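Local coordinates for CBS domain-containing protein CBSX1, chloroplastic (Arabidopsis thaliana, PDB 4GQW) that probably regulates chloroplast thioredoxin as a plant CBS-pair protein, and is named for an effect on the timing of ethylene and jasmonate biosynthesis, at residues H18-T23 against K85-L90. Sequence-based numbering, arbitrary orientation.
Sequences HVVKPT and KLVGDL
Val20 and Pro22 meet Val87 and Gly88 in a small loop-to-helix contact, part apolar and part backbone. The 18-23 loop runs from strand 12-13 to helix 26-35, and Val87 and Gly88 lie on the short, weakly bonded helix 87-90. The apolar half is a valine pair. CG1 of Val20 reaches between the two methyls of Val87, 3.6 Å from CG2 and 3.7 Å from CG1. Val87 has CG1 anti to its backbone N (chi1 161°) and CG2 anti to its carbonyl carbon, which leaves both methyls facing Val20. Its CB also lies 3.6 Å from Lys21 O, a carbonyl that accepts a hydrogen bond from Thr24 OG1. Val43 and Val54, from strands 40-44 and 50-55, pack on Val87 as well, and both valines of the pair are buried. An alanine in place of Val87 would probably leave a gap beside Val20 CG1 and Val43.

In this CBS pair the loop belongs to the first CBS motif, and 85-90 lies near the start of the second, so the contact probably joins the two repeats. Strand 92-93, just after the helix, continues this link by joining the sheet of strands 40-44 and 50-55. The polar half is one backbone hydrogen bond, from Gly88 N to Pro22 O, at 3.3 Å. The N-H lies in the carbonyl plane, on a lone pair, and the bond is moderately bent at 150°. The backbones come close here, with the CA atoms of Pro22 and Gly88 4.0 Å apart. The proline ring rests on the glycine, its CB 3.9 Å from Gly88 CA. Leu86 lies beside Pro22 and Thr23. Its CB sits 3.6 Å from Pro22 O, and its CD2 lies 3.9 Å from Thr23 O.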
loop_
_atom_site.group_PDB
_atom_site.type_symbol
_atom_site.label_atom_id
_atom_site.label_comp_id
_atom_site.label_asym_id
_atom_site.label_seq_id
_atom_site.Cartn_x
_atom_site.Cartn_y
_atom_site.Cartn_z
ATOM N N HIS A 18 -12.750 -4.337 -3.611
ATOM C CA HIS A 18 -13.302 -2.995 -3.722
ATOM C C HIS A 18 -12.956 -2.441 -5.093
ATOM O O HIS A 18 -11.861 -1.922 -5.306
ATOM C CB HIS A 18 -12.740 -2.090 -2.629
ATOM C CG HIS A 18 -13.023 -2.578 -1.240
ATOM N ND1 HIS A 18 -12.073 -3.194 -0.459
ATOM C CD2 HIS A 18 -14.158 -2.543 -0.504
ATOM C CE1 HIS A 18 -12.607 -3.517 0.706
ATOM N NE2 HIS A 18 -13.870 -3.134 0.706
ATOM N N VAL A 19 -13.892 -2.558 -6.026
ATOM C CA VAL A 19 -13.633 -2.175 -7.406
ATOM C C VAL A 19 -14.216 -0.815 -7.754
ATOM O O VAL A 19 -14.787 -0.131 -6.909
ATOM C CB VAL A 19 -14.192 -3.212 -8.393
ATOM C CG1 VAL A 19 -13.512 -4.555 -8.184
ATOM C CG2 VAL A 19 -15.701 -3.336 -8.234
ATOM N N VAL A 20 -14.070 -0.441 -9.018
ATOM C CA VAL A 20 -14.532 0.845 -9.507
ATOM C C VAL A 20 -14.800 0.713 -11.005
ATOM O O VAL A 20 -14.169 -0.095 -11.678
ATOM C CB VAL A 20 -13.489 1.950 -9.193
ATOM C CG1 VAL A 20 -13.201 2.818 -10.402
ATOM C CG2 VAL A 20 -13.944 2.791 -8.011
ATOM N N LYS A 21 -15.760 1.472 -11.521
ATOM C CA LYS A 21 -16.089 1.415 -12.940
ATOM C C LYS A 21 -15.536 2.650 -13.644
ATOM O O LYS A 21 -15.203 3.628 -12.988
ATOM C CB LYS A 21 -17.603 1.304 -13.115
ATOM C CG LYS A 21 -18.189 0.209 -12.245
ATOM C CD LYS A 21 -19.606 -0.167 -12.623
ATOM C CE LYS A 21 -20.102 -1.264 -11.698
ATOM N NZ LYS A 21 -21.445 -1.776 -12.064
ATOM N N PRO A 22 -15.410 2.606 -14.981
ATOM C CA PRO A 22 -14.908 3.794 -15.682
ATOM C C PRO A 22 -15.855 4.984 -15.546
ATOM O O PRO A 22 -15.459 6.119 -15.808
ATOM C CB PRO A 22 -14.860 3.344 -17.146
ATOM C CG PRO A 22 -14.807 1.872 -17.094
ATOM C CD PRO A 22 -15.601 1.470 -15.897
ATOM N N THR A 23 -17.095 4.723 -15.150
ATOM C CA THR A 23 -18.085 5.776 -14.994
ATOM C C THR A 23 -17.899 6.463 -13.652
ATOM O O THR A 23 -18.414 7.557 -13.425
ATOM C CB THR A 23 -19.508 5.209 -15.073
ATOM O OG1 THR A 23 -19.750 4.365 -13.939
ATOM C CG2 THR A 23 -19.674 4.400 -16.344
ATOM N N LYS A 85 -13.313 15.051 -14.423
ATOM C CA LYS A 85 -12.928 13.879 -15.202
ATOM C C LYS A 85 -13.197 12.586 -14.442
ATOM O O LYS A 85 -13.461 12.608 -13.241
ATOM C CB LYS A 85 -11.462 13.966 -15.624
ATOM C CG LYS A 85 -11.289 14.276 -17.092
ATOM C CD LYS A 85 -9.853 14.599 -17.441
ATOM C CE LYS A 85 -9.725 14.885 -18.925
ATOM N NZ LYS A 85 -8.405 15.483 -19.264
ATOM N N LEU A 86 -13.133 11.462 -15.147
ATOM C CA LEU A 86 -13.524 10.186 -14.560
ATOM C C LEU A 86 -12.411 9.140 -14.567
ATOM O O LEU A 86 -11.353 9.345 -15.161
ATOM C CB LEU A 86 -14.759 9.637 -15.275
ATOM C CG LEU A 86 -15.941 10.602 -15.380
ATOM C CD1 LEU A 86 -16.997 10.026 -16.296
ATOM C CD2 LEU A 86 -16.526 10.897 -14.008
ATOM N N VAL A 87 -12.670 8.016 -13.906
ATOM C CA VAL A 87 -11.697 6.934 -13.781
ATOM C C VAL A 87 -11.245 6.421 -15.141
ATOM O O VAL A 87 -10.064 6.147 -15.349
ATOM C CB VAL A 87 -12.261 5.768 -12.934
ATOM C CG1 VAL A 87 -11.476 4.488 -13.175
ATOM C CG2 VAL A 87 -12.249 6.138 -11.461
ATOM N N GLY A 88 -12.190 6.322 -16.070
ATOM C CA GLY A 88 -11.905 5.830 -17.405
ATOM C C GLY A 88 -10.838 6.611 -18.148
ATOM O O GLY A 88 -10.182 6.076 -19.041
ATOM N N ASP A 89 -10.662 7.877 -17.787
ATOM C CA ASP A 89 -9.680 8.721 -18.455
ATOM C C ASP A 89 -8.359 8.761 -17.703
ATOM O O ASP A 89 -7.363 9.280 -18.205
ATOM C CB ASP A 89 -10.224 10.139 -18.631
ATOM C CG ASP A 89 -11.533 10.165 -19.383
ATOM O OD1 ASP A 89 -11.504 10.088 -20.627
ATOM O OD2 ASP A 89 -12.591 10.259 -18.729
ATOM N N LEU A 90 -8.349 8.204 -16.498
ATOM C CA LEU A 90 -7.153 8.237 -15.668
ATOM C C LEU A 90 -6.567 6.851 -15.427
ATOM O O LEU A 90 -5.383 6.717 -15.123
ATOM C CB LEU A 90 -7.454 8.913 -14.329
ATOM C CG LEU A 90 -7.865 10.384 -14.394
ATOM C CD1 LEU A 90 -8.191 10.904 -13.005
ATOM C CD2 LEU A 90 -6.764 11.212 -15.028
#